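Local coordinates for cytochrome c-552/4 domain-containing protein (PDB 4QO5) that is of uncharacterised function but, as a membrane-associated octaheme cytochrome c, probably passes electrons between its hemes, at residues 129-134 / 168-174; 143-148 / 162-167; 88-92 / 207-211. One frame throughout, in Å; residues are numbered along the deposited sequence.

Contact 1 of 3, residues 129-134 / 168-174. With HEC (heme c), chain E.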
loop_
_atom_site.group_PDB
_atom_site.type_symbol
_atom_site.label_atom_id
_atom_site.label_comp_id
_atom_site.label_asym_id
_atom_site.label_seq_id
_atom_site.Cartn_x
_atom_site.Cartn_y
_atom_site.Cartn_z
ATOM N N ALA A 129 -25.190 7.838 6.491
ATOM C CA ALA A 129 -24.062 7.138 7.106
ATOM C C ALA A 129 -23.782 7.546 8.548
ATOM O O ALA A 129 -23.373 6.714 9.349
ATOM C CB ALA A 129 -22.775 7.282 6.251
ATOM N N TYR A 130 -23.990 8.817 8.892
ATOM C CA TYR A 130 -23.802 9.210 10.285
ATOM C C TYR A 130 -24.825 8.518 11.186
ATOM O O TYR A 130 -24.462 7.967 12.223
ATOM C CB TYR A 130 -23.858 10.739 10.479
ATOM C CG TYR A 130 -23.835 11.145 11.940
ATOM C CD1 TYR A 130 -22.628 11.356 12.603
ATOM C CD2 TYR A 130 -25.024 11.310 12.663
ATOM C CE1 TYR A 130 -22.605 11.718 13.932
ATOM C CE2 TYR A 130 -25.010 11.664 14.003
ATOM C CZ TYR A 130 -23.797 11.875 14.629
ATOM O OH TYR A 130 -23.787 12.235 15.955
ATOM N N TYR A 131 -26.100 8.549 10.798
ATOM C CA TYR A 131 -27.140 7.907 11.593
ATOM C C TYR A 131 -27.026 6.383 11.597
ATOM O O TYR A 131 -27.243 5.736 12.633
ATOM C CB TYR A 131 -28.531 8.382 11.152
ATOM C CG TYR A 131 -28.666 9.865 11.364
ATOM C CD1 TYR A 131 -28.877 10.385 12.638
ATOM C CD2 TYR A 131 -28.529 10.752 10.306
ATOM C CE1 TYR A 131 -28.983 11.750 12.845
ATOM C CE2 TYR A 131 -28.626 12.120 10.504
ATOM C CZ TYR A 131 -28.853 12.611 11.770
ATOM O OH TYR A 131 -28.945 13.969 11.957
ATOM N N ASN A 132 -26.664 5.818 10.454
ATOM C CA ASN A 132 -26.448 4.365 10.377
ATOM C C ASN A 132 -25.428 3.884 11.394
ATOM O O ASN A 132 -25.604 2.835 12.018
ATOM C CB ASN A 132 -26.048 3.930 8.968
ATOM C CG ASN A 132 -27.202 4.017 7.980
ATOM O OD1 ASN A 132 -28.362 4.064 8.377
ATOM N ND2 ASN A 132 -26.882 4.056 6.687
ATOM N N LEU A 133 -24.373 4.675 11.578
ATOM C CA LEU A 133 -23.321 4.355 12.524
ATOM C C LEU A 133 -23.666 4.791 13.943
ATOM O O LEU A 133 -23.655 3.985 14.874
ATOM C CB LEU A 133 -22.004 5.031 12.100
ATOM C CG LEU A 133 -20.808 4.681 12.976
ATOM C CD1 LEU A 133 -20.623 3.177 12.929
ATOM C CD2 LEU A 133 -19.555 5.400 12.494
ATOM N N MET A 134 -23.980 6.070 14.108
ATOM C CA MET A 134 -23.981 6.666 15.440
ATOM C C MET A 134 -25.303 6.518 16.185
ATOM O O MET A 134 -25.331 6.516 17.409
ATOM C CB MET A 134 -23.538 8.130 15.364
ATOM C CG MET A 134 -22.102 8.261 14.835
ATOM S SD MET A 134 -20.840 7.789 16.047
ATOM C CE MET A 134 -20.750 9.304 17.024
ATOM N N LEU A 168 -15.712 9.177 12.015
ATOM C CA LEU A 168 -16.531 10.226 11.411
ATOM C C LEU A 168 -15.864 10.916 10.224
ATOM O O LEU A 168 -16.529 11.599 9.451
ATOM C CB LEU A 168 -16.994 11.235 12.470
ATOM C CG LEU A 168 -17.667 10.529 13.646
ATOM C CD1 LEU A 168 -18.185 11.552 14.645
ATOM C CD2 LEU A 168 -18.822 9.630 13.168
ATOM N N ALA A 169 -14.553 10.731 10.061
ATOM C CA ALA A 169 -13.874 11.261 8.880
ATOM C C ALA A 169 -14.432 10.641 7.588
ATOM O O ALA A 169 -14.499 11.290 6.540
ATOM C CB ALA A 169 -12.362 11.019 8.968
ATOM N N CYS A 170 -14.811 9.373 7.648
ATOM C CA CYS A 170 -15.383 8.743 6.466
ATOM C C CYS A 170 -16.886 8.757 6.457
ATOM O O CYS A 170 -17.484 8.958 5.405
ATOM C CB CYS A 170 -14.937 7.304 6.362
ATOM S SG CYS A 170 -13.136 7.321 6.224
ATOM N N HIS A 171 -17.480 8.507 7.620
ATOM C CA HIS A 171 -18.936 8.427 7.740
ATOM C C HIS A 171 -19.631 9.795 7.755
ATOM O O HIS A 171 -20.791 9.907 7.350
ATOM C CB HIS A 171 -19.333 7.649 9.011
ATOM C CG HIS A 171 -19.129 6.168 8.900
ATOM N ND1 HIS A 171 -20.173 5.287 8.692
ATOM C CD2 HIS A 171 -18.005 5.413 8.974
ATOM C CE1 HIS A 171 -19.699 4.056 8.637
ATOM N NE2 HIS A 171 -18.391 4.107 8.810
ATOM N N GLY A 172 -18.941 10.822 8.245
ATOM C CA GLY A 172 -19.561 12.144 8.373
ATOM C C GLY A 172 -19.752 12.567 9.813
ATOM O O GLY A 172 -19.976 11.725 10.693
ATOM N N THR A 173 -19.645 13.876 10.056
ATOM C CA THR A 173 -19.901 14.455 11.366
ATOM C C THR A 173 -21.236 15.186 11.336
ATOM O O THR A 173 -21.853 15.335 10.284
ATOM C CB THR A 173 -18.851 15.535 11.721
ATOM O OG1 THR A 173 -18.752 16.457 10.618
ATOM C CG2 THR A 173 -17.488 14.921 11.998
ATOM N N VAL A 174 -21.665 15.662 12.498
ATOM C CA VAL A 174 -22.761 16.632 12.568
ATOM C C VAL A 174 -22.129 18.024 12.688
ATOM O O VAL A 174 -21.364 18.290 13.610
ATOM C CB VAL A 174 -23.663 16.372 13.777
ATOM C CG1 VAL A 174 -24.646 17.540 13.985
ATOM C CG2 VAL A 174 -24.411 15.073 13.594
HETATM FE FE HEC E . -17.053 2.321 8.827
HETATM C CHA HEC E . -19.580 0.798 6.979
HETATM C CHB HEC E . -18.415 0.968 11.660
HETATM C CHC HEC E . -14.478 3.621 10.704
HETATM C CHD HEC E . -15.424 3.173 5.973
HETATM N NA HEC E . -18.654 1.076 9.209
HETATM C C1A HEC E . -19.635 0.659 8.341
HETATM C C2A HEC E . -20.707 0.063 9.115
HETATM C C3A HEC E . -20.352 0.117 10.397
HETATM C C4A HEC E . -19.064 0.744 10.480
HETATM C CMA HEC E . -21.109 -0.390 11.641
HETATM C CAA HEC E . -22.031 -0.511 8.558
HETATM C CBA HEC E . -23.068 0.589 8.814
HETATM C CGA HEC E . -24.427 0.265 8.236
HETATM O O1A HEC E . -25.386 0.055 9.023
HETATM O O2A HEC E . -24.548 0.220 6.990
HETATM N NB HEC E . -16.586 2.310 10.764
HETATM C C1B HEC E . -17.245 1.670 11.785
HETATM C C2B HEC E . -16.582 1.935 13.034
HETATM C C3B HEC E . -15.457 2.602 12.743
HETATM C C4B HEC E . -15.474 2.909 11.333
HETATM C CMB HEC E . -17.019 1.301 14.378
HETATM C CAB HEC E . -14.273 3.085 13.613
HETATM C CBB HEC E . -13.987 2.410 14.971
HETATM N NC HEC E . -15.280 3.166 8.471
HETATM C C1C HEC E . -14.388 3.747 9.345
HETATM C C2C HEC E . -13.492 4.606 8.598
HETATM C C3C HEC E . -13.719 4.287 7.316
HETATM C C4C HEC E . -14.886 3.496 7.201
HETATM C CMC HEC E . -12.247 5.260 9.255
HETATM C CAC HEC E . -13.113 4.660 5.973
HETATM C CBC HEC E . -11.575 4.410 5.996
HETATM N ND HEC E . -17.443 2.042 6.800
HETATM C C1D HEC E . -16.596 2.468 5.792
HETATM C C2D HEC E . -17.116 2.028 4.525
HETATM C C3D HEC E . -18.401 1.273 4.834
HETATM C C4D HEC E . -18.528 1.332 6.268
HETATM C CMD HEC E . -16.497 2.272 3.146
HETATM C CAD HEC E . -19.345 0.559 3.837
HETATM C CBD HEC E . -18.659 -0.744 3.440
HETATM C CGD HEC E . -19.580 -1.629 2.645
HETATM O O1D HEC E . -19.062 -2.556 1.974
HETATM O O2D HEC E . -20.813 -1.418 2.670
HETATM O O HOH W 1 -15.661 0.239 8.576
#

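Contact 2 of 3, residues 143-148 / 162-167. With HEC (heme c), chain E; NAG (2-acetamido-2-deoxy-beta-D-glucopyranose), chain K.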
loop_
_atom_site.group_PDB
_atom_site.type_symbol
_atom_site.label_atom_id
_atom_site.label_comp_id
_atom_site.label_asym_id
_atom_site.label_seq_id
_atom_site.Cartn_x
_atom_site.Cartn_y
_atom_site.Cartn_z
ATOM N N VAL A 143 -18.113 1.760 17.999
ATOM C CA VAL A 143 -17.426 3.047 17.892
ATOM C C VAL A 143 -16.770 3.377 19.220
ATOM O O VAL A 143 -15.568 3.649 19.297
ATOM C CB VAL A 143 -18.394 4.197 17.519
ATOM C CG1 VAL A 143 -17.725 5.551 17.737
ATOM C CG2 VAL A 143 -18.881 4.056 16.078
ATOM N N ASN A 144 -17.566 3.321 20.276
ATOM C CA ASN A 144 -17.072 3.615 21.600
ATOM C C ASN A 144 -15.950 2.738 22.113
ATOM O O ASN A 144 -14.986 3.238 22.704
ATOM C CB ASN A 144 -18.208 3.522 22.574
ATOM C CG ASN A 144 -18.853 4.811 22.754
ATOM O OD1 ASN A 144 -19.105 5.546 21.774
ATOM N ND2 ASN A 144 -19.061 5.172 24.012
ATOM N N ALA A 145 -16.097 1.430 21.915
ATOM C CA ALA A 145 -15.074 0.483 22.361
ATOM C C ALA A 145 -13.762 0.705 21.623
ATOM O O ALA A 145 -12.683 0.355 22.121
ATOM C CB ALA A 145 -15.561 -0.958 22.161
ATOM N N SER A 146 -13.850 1.296 20.434
ATOM C CA SER A 146 -12.683 1.417 19.570
ATOM C C SER A 146 -11.952 2.740 19.724
ATOM O O SER A 146 -10.841 2.881 19.239
ATOM C CB SER A 146 -13.083 1.239 18.103
ATOM O OG SER A 146 -13.694 -0.018 17.883
ATOM N N THR A 147 -12.578 3.717 20.380
ATOM C CA THR A 147 -12.059 5.080 20.368
ATOM C C THR A 147 -12.076 5.761 21.727
ATOM O O THR A 147 -11.804 6.956 21.827
ATOM C CB THR A 147 -12.878 5.963 19.418
ATOM O OG1 THR A 147 -14.244 5.969 19.857
ATOM C CG2 THR A 147 -12.804 5.435 17.988
ATOM N N MET A 148 -12.407 5.013 22.771
ATOM C CA MET A 148 -12.469 5.579 24.113
ATOM C C MET A 148 -11.791 4.634 25.081
ATOM O O MET A 148 -11.764 3.425 24.863
ATOM C CB MET A 148 -13.929 5.821 24.536
ATOM C CG MET A 148 -14.677 6.783 23.616
ATOM S SD MET A 148 -16.458 6.884 23.930
ATOM C CE MET A 148 -16.495 7.930 25.377
ATOM N N SER A 162 -11.499 11.879 19.364
ATOM C CA SER A 162 -11.041 10.615 18.763
ATOM C C SER A 162 -11.954 10.096 17.657
ATOM O O SER A 162 -11.478 9.540 16.663
ATOM C CB SER A 162 -10.849 9.541 19.833
ATOM O OG SER A 162 -12.077 9.254 20.477
ATOM N N GLN A 163 -13.263 10.299 17.803
ATOM C CA GLN A 163 -14.185 9.758 16.824
ATOM C C GLN A 163 -14.213 10.647 15.585
ATOM O O GLN A 163 -14.447 10.177 14.476
ATOM C CB GLN A 163 -15.573 9.549 17.448
ATOM C CG GLN A 163 -15.519 8.480 18.534
ATOM C CD GLN A 163 -16.736 8.425 19.425
ATOM O OE1 GLN A 163 -17.743 9.100 19.184
ATOM N NE2 GLN A 163 -16.652 7.613 20.475
ATOM N N GLU A 164 -13.947 11.933 15.778
ATOM C CA GLU A 164 -13.967 12.875 14.661
ATOM C C GLU A 164 -12.808 12.655 13.700
ATOM O O GLU A 164 -12.946 12.829 12.480
ATOM C CB GLU A 164 -13.985 14.328 15.174
ATOM C CG GLU A 164 -13.963 15.340 14.044
ATOM C CD GLU A 164 -14.402 16.721 14.489
ATOM O OE1 GLU A 164 -13.713 17.691 14.119
ATOM O OE2 GLU A 164 -15.431 16.835 15.195
ATOM N N THR A 165 -11.664 12.256 14.245
ATOM C CA THR A 165 -10.490 12.024 13.424
ATOM C C THR A 165 -10.476 10.600 12.873
ATOM O O THR A 165 -9.663 10.292 11.995
ATOM C CB THR A 165 -9.193 12.300 14.199
ATOM O OG1 THR A 165 -8.128 12.507 13.270
ATOM C CG2 THR A 165 -8.848 11.137 15.128
ATOM N N SER A 166 -11.370 9.750 13.387
ATOM C CA SER A 166 -11.439 8.349 12.936
ATOM C C SER A 166 -12.729 8.013 12.180
ATOM O O SER A 166 -12.871 8.401 11.019
ATOM C CB SER A 166 -11.173 7.363 14.087
ATOM O OG SER A 166 -12.044 7.536 15.178
ATOM N N CYS A 167 -13.668 7.339 12.831
ATOM C CA CYS A 167 -14.888 6.880 12.130
ATOM C C CYS A 167 -15.583 8.007 11.382
ATOM O O CYS A 167 -16.014 7.820 10.251
ATOM C CB CYS A 167 -15.922 6.278 13.064
ATOM S SG CYS A 167 -15.352 5.403 14.495
HETATM FE FE HEC E . -17.053 2.321 8.827
HETATM C CHA HEC E . -19.580 0.798 6.979
HETATM C CHB HEC E . -18.415 0.968 11.660
HETATM C CHC HEC E . -14.478 3.621 10.704
HETATM C CHD HEC E . -15.424 3.173 5.973
HETATM N NA HEC E . -18.654 1.076 9.209
HETATM C C1A HEC E . -19.635 0.659 8.341
HETATM C C2A HEC E . -20.707 0.063 9.115
HETATM C C3A HEC E . -20.352 0.117 10.397
HETATM C C4A HEC E . -19.064 0.744 10.480
HETATM C CMA HEC E . -21.109 -0.390 11.641
HETATM C CAA HEC E . -22.031 -0.511 8.558
HETATM C CBA HEC E . -23.068 0.589 8.814
HETATM C CGA HEC E . -24.427 0.265 8.236
HETATM O O1A HEC E . -25.386 0.055 9.023
HETATM O O2A HEC E . -24.548 0.220 6.990
HETATM N NB HEC E . -16.586 2.310 10.764
HETATM C C1B HEC E . -17.245 1.670 11.785
HETATM C C2B HEC E . -16.582 1.935 13.034
HETATM C C3B HEC E . -15.457 2.602 12.743
HETATM C C4B HEC E . -15.474 2.909 11.333
HETATM C CMB HEC E . -17.019 1.301 14.378
HETATM C CAB HEC E . -14.273 3.085 13.613
HETATM C CBB HEC E . -13.987 2.410 14.971
HETATM N NC HEC E . -15.280 3.166 8.471
HETATM C C1C HEC E . -14.388 3.747 9.345
HETATM C C2C HEC E . -13.492 4.606 8.598
HETATM C C3C HEC E . -13.719 4.287 7.316
HETATM C C4C HEC E . -14.886 3.496 7.201
HETATM C CMC HEC E . -12.247 5.260 9.255
HETATM C CAC HEC E . -13.113 4.660 5.973
HETATM C CBC HEC E . -11.575 4.410 5.996
HETATM N ND HEC E . -17.443 2.042 6.800
HETATM C C1D HEC E . -16.596 2.468 5.792
HETATM C C2D HEC E . -17.116 2.028 4.525
HETATM C C3D HEC E . -18.401 1.273 4.834
HETATM C C4D HEC E . -18.528 1.332 6.268
HETATM C CMD HEC E . -16.497 2.272 3.146
HETATM C CAD HEC E . -19.345 0.559 3.837
HETATM C CBD HEC E . -18.659 -0.744 3.440
HETATM C CGD HEC E . -19.580 -1.629 2.645
HETATM O O1D HEC E . -19.062 -2.556 1.974
HETATM O O2D HEC E . -20.813 -1.418 2.670
HETATM C C1 NAG K . -21.481 6.373 23.197
HETATM C C2 NAG K . -22.466 5.743 24.117
HETATM C C3 NAG K . -23.329 6.838 24.720
HETATM C C4 NAG K . -22.436 7.874 25.417
HETATM C C5 NAG K . -21.280 8.321 24.510
HETATM C C6 NAG K . -20.249 9.169 25.222
HETATM C C7 NAG K . -23.112 3.430 23.546
HETATM C C8 NAG K . -24.051 2.571 22.748
HETATM N N2 NAG K . -23.279 4.752 23.420
HETATM O O3 NAG K . -24.270 6.265 25.617
HETATM O O4 NAG K . -23.181 9.034 25.751
HETATM O O5 NAG K . -20.587 7.193 23.955
HETATM O O6 NAG K . -19.960 8.678 26.524
HETATM O O7 NAG K . -22.253 2.938 24.277
HETATM O O HOH W 1 -15.661 0.239 8.576
#

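Contact 3 of 3, residues 88-92 / 207-211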
loop_
_atom_site.group_PDB
_atom_site.type_symbol
_atom_site.label_atom_id
_atom_site.label_comp_id
_atom_site.label_asym_id
_atom_site.label_seq_id
_atom_site.Cartn_x
_atom_site.Cartn_y
_atom_site.Cartn_z
ATOM N N GLU A 88 -31.166 32.517 3.471
ATOM C CA GLU A 88 -32.070 32.348 4.604
ATOM C C GLU A 88 -32.148 30.902 5.109
ATOM O O GLU A 88 -32.549 30.661 6.247
ATOM C CB GLU A 88 -33.470 32.867 4.241
ATOM C CG GLU A 88 -34.270 31.967 3.282
ATOM C CD GLU A 88 -33.759 31.986 1.835
ATOM O OE1 GLU A 88 -32.888 32.815 1.505
ATOM O OE2 GLU A 88 -34.231 31.160 1.023
ATOM N N LYS A 89 -31.762 29.942 4.268
ATOM C CA LYS A 89 -31.789 28.531 4.649
ATOM C C LYS A 89 -30.496 28.042 5.306
ATOM O O LYS A 89 -30.423 26.905 5.774
ATOM C CB LYS A 89 -32.071 27.658 3.422
ATOM C CG LYS A 89 -33.383 27.976 2.726
ATOM C CD LYS A 89 -33.571 27.088 1.502
ATOM C CE LYS A 89 -34.897 27.373 0.796
ATOM N NZ LYS A 89 -35.012 26.610 -0.485
ATOM N N HIS A 90 -29.473 28.888 5.333
ATOM C CA HIS A 90 -28.189 28.472 5.877
ATOM C C HIS A 90 -27.844 29.264 7.131
ATOM O O HIS A 90 -27.644 30.465 7.056
ATOM C CB HIS A 90 -27.092 28.657 4.833
ATOM C CG HIS A 90 -27.252 27.780 3.628
ATOM N ND1 HIS A 90 -26.745 26.501 3.568
ATOM C CD2 HIS A 90 -27.859 28.003 2.437
ATOM C CE1 HIS A 90 -27.021 25.975 2.387
ATOM N NE2 HIS A 90 -27.694 26.866 1.681
ATOM N N PRO A 91 -27.778 28.579 8.286
ATOM C CA PRO A 91 -27.391 29.163 9.577
ATOM C C PRO A 91 -25.960 29.708 9.569
ATOM O O PRO A 91 -25.635 30.540 10.418
ATOM C CB PRO A 91 -27.486 27.976 10.539
ATOM C CG PRO A 91 -28.487 27.055 9.897
ATOM C CD PRO A 91 -28.211 27.177 8.426
ATOM N N ASP A 92 -25.124 29.236 8.648
ATOM C CA ASP A 92 -23.759 29.753 8.535
ATOM C C ASP A 92 -23.660 30.896 7.525
ATOM O O ASP A 92 -22.565 31.261 7.090
ATOM C CB ASP A 92 -22.726 28.644 8.252
ATOM C CG ASP A 92 -23.044 27.817 7.011
ATOM O OD1 ASP A 92 -24.224 27.753 6.601
ATOM O OD2 ASP A 92 -22.095 27.197 6.459
ATOM N N ASN A 207 -25.356 18.570 7.514
ATOM C CA ASN A 207 -25.042 19.959 7.220
ATOM C C ASN A 207 -25.844 20.936 8.067
ATOM O O ASN A 207 -26.853 20.555 8.663
ATOM C CB ASN A 207 -25.279 20.206 5.732
ATOM C CG ASN A 207 -24.340 19.400 4.876
ATOM O OD1 ASN A 207 -23.134 19.642 4.872
ATOM N ND2 ASN A 207 -24.877 18.426 4.166
ATOM N N PRO A 208 -25.389 22.198 8.133
ATOM C CA PRO A 208 -26.111 23.205 8.920
ATOM C C PRO A 208 -27.562 23.437 8.474
ATOM O O PRO A 208 -28.381 23.827 9.304
ATOM C CB PRO A 208 -25.280 24.478 8.707
ATOM C CG PRO A 208 -23.906 24.003 8.380
ATOM C CD PRO A 208 -24.109 22.712 7.603
ATOM N N ASP A 209 -27.871 23.218 7.198
ATOM C CA ASP A 209 -29.238 23.392 6.689
ATOM C C ASP A 209 -30.070 22.119 6.847
ATOM O O ASP A 209 -31.216 22.051 6.396
ATOM C CB ASP A 209 -29.230 23.855 5.219
ATOM C CG ASP A 209 -28.672 22.792 4.263
ATOM O OD1 ASP A 209 -28.724 23.009 3.029
ATOM O OD2 ASP A 209 -28.181 21.748 4.738
ATOM N N GLY A 210 -29.480 21.109 7.475
ATOM C CA GLY A 210 -30.185 19.871 7.740
ATOM C C GLY A 210 -30.113 18.835 6.630
ATOM O O GLY A 210 -30.511 17.686 6.830
ATOM N N SER A 211 -29.624 19.223 5.455
ATOM C CA SER A 211 -29.447 18.242 4.396
ATOM C C SER A 211 -28.322 17.287 4.781
ATOM O O SER A 211 -27.485 17.603 5.637
ATOM C CB SER A 211 -29.163 18.902 3.039
ATOM O OG SER A 211 -27.946 19.631 3.048
#

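Contact 1 of 3, residues 129-134 / 168-174
L133 lies across H171 at about a right angle and sets its CD2 methyl over the imidazole, 3.7 Å from the ring centroid, a CH-pi contact that shows how the histidine of a CxxCH heme motif is packed over one face. Its chi1 of -176° turns L133 CG away from the backbone N, and the two branches part: CD2 serves the H171 ring, while CD1 meets heme CHB at 3.4 Å. H171 NE2 ligates the heme iron at 2.2 Å, and A129 O stands at the edge of the imidazole, 3.6 Å from ND1. Beside this tight part, the end of M134 meets that of L168 tip to tip.

Farther from the heme the contact opens to solvent at V174, though still close-packed: V174 CG2 covers one face of the Y130 ring, 3.6 Å from the centroid, and M134 CB lies over the opposite face. The Y130 hydroxyl is hydrogen-bonded to E159. G172 O, 3.3 Å from Y130 CD1, is buried without a polar partner.

No hydrogen bond joins the segments; apolar contacts pack a ring already fixed by iron and the CxxCH helix. Water lies trans to H171, a long 2.5 Å from the iron, perhaps a weakly held sixth ligand.

Contact 2 of 3, residues 143-148 / 162-167
T147 and Q163 cross at about a right angle where the 143-148 part of helix 137-147 meets the weakly bonded helix 162-165, the lead-in to the CxxCH heme-binding motif that starts at C167. The amide of Q163, at the end of a chain extended beyond CG, points NE2 at T147 OG1 (3.0 Å), with the hydroxyl close to the amide plane. T147 OG1 sits between its backbone N and carbonyl carbon (chi1 59°), which turns it back onto its own helix to donate to V143 O at 2.7 Å. S146 N reaches that same carbonyl oxygen from the opposite face.

V143 also crosses Q163 at about a right angle, resting CG1 3.5 Å from Q163 CD, while its CG2 turns to heme methyl CMB. M148 crosses Q163 obliquely, its SD beyond the amide end, 3.5 Å from Q163 NE2, and with N144 it borders the attached N-acetylglucosamine. E164 is hydrogen-bonded to Y418 of the second subunit.

A second hydroxyl closes the joint: S162 OG donates to T147 O over 2.7 Å, tilted 21° from the carbonyl plane, and S166 OG in turn bonds S162 O at 2.6 Å.

Contact 3 of 3, residues 88-92 / 207-211
H90 and D209 lie side by side and point the same way, the imidazole and carboxylate planes only 24° apart, with H90 CE1 3.5 Å from D209 OD1. The pair is a worked example of two loops that meet by shape while each keeps its polar groups tied to something else. D209 carries its CG between the backbone N and the carbonyl carbon (chi1 66°), a rotamer that curls the carboxylate forward over its own turn. There D209 OD2 accepts from S211 OG at 2.7 Å on the syn side, and from S211 N at 3.0 Å, this donor standing well above the carboxylate plane. The bond to the backbone N two residues on makes an Asx turn, built upon the type I beta turn from N207 to G210. S211 O is gripped by both N207 N and N207 ND2, tightening the base of the loop.

Across the contact, D209 CB presses on K89 O at 3.3 Å, and the P91 ring lays CG 3.3 Å from P208 O, with its CD 4.0 Å from P208 CB. D92 has a similar first torsion (chi1 56°), which brings its carboxylate slantwise to the P208 ring: OD1 lies 4.0 Å from P208 CB, while OD2 is hydrogen-bonded to Y195 OH and I104 N. Likewise T106 binds D209 OD1, while H90 is hydrogen-bonded to D109 and stacked on H102.

An alanine in place of D209 would keep CB against K89 O but is likely to leave the hydroxyl and backbone N of S211 and the hydroxyl of T106 without their acceptor, freeing the turn to shift.

No hydrogen bond spans the two segments: they meet through proline rings and carbonyl oxygens, each taking polar partners from within itself or from neighbouring residues; D109, with D209 nearby, may favour a protonated H90.

How the contacts relate
Along the chain the order is symmetrical: 88-92, 129-134, 143-148, 162-167, 168-174, 207-211, so contact 3 encloses contact 1, which encloses contact 2. Contacts 1 and 2 have centres 11 Å apart and touch, sharing one heme c, its iron-bound water and consecutive helices: 129-134 followed by 137-147, and 162-165 followed by 167-171. The CxxCH motif straddles them, C167 belonging to contact 2 and H171 to contact 1. Both also meet the second subunit. Contact 3 stands apart, its centre 18 Å from that of contact 1 and 26 Å from that of contact 2. Contacts 1 and 2 thus assemble one heme site beside the second subunit, while contact 3 joins loops away from it.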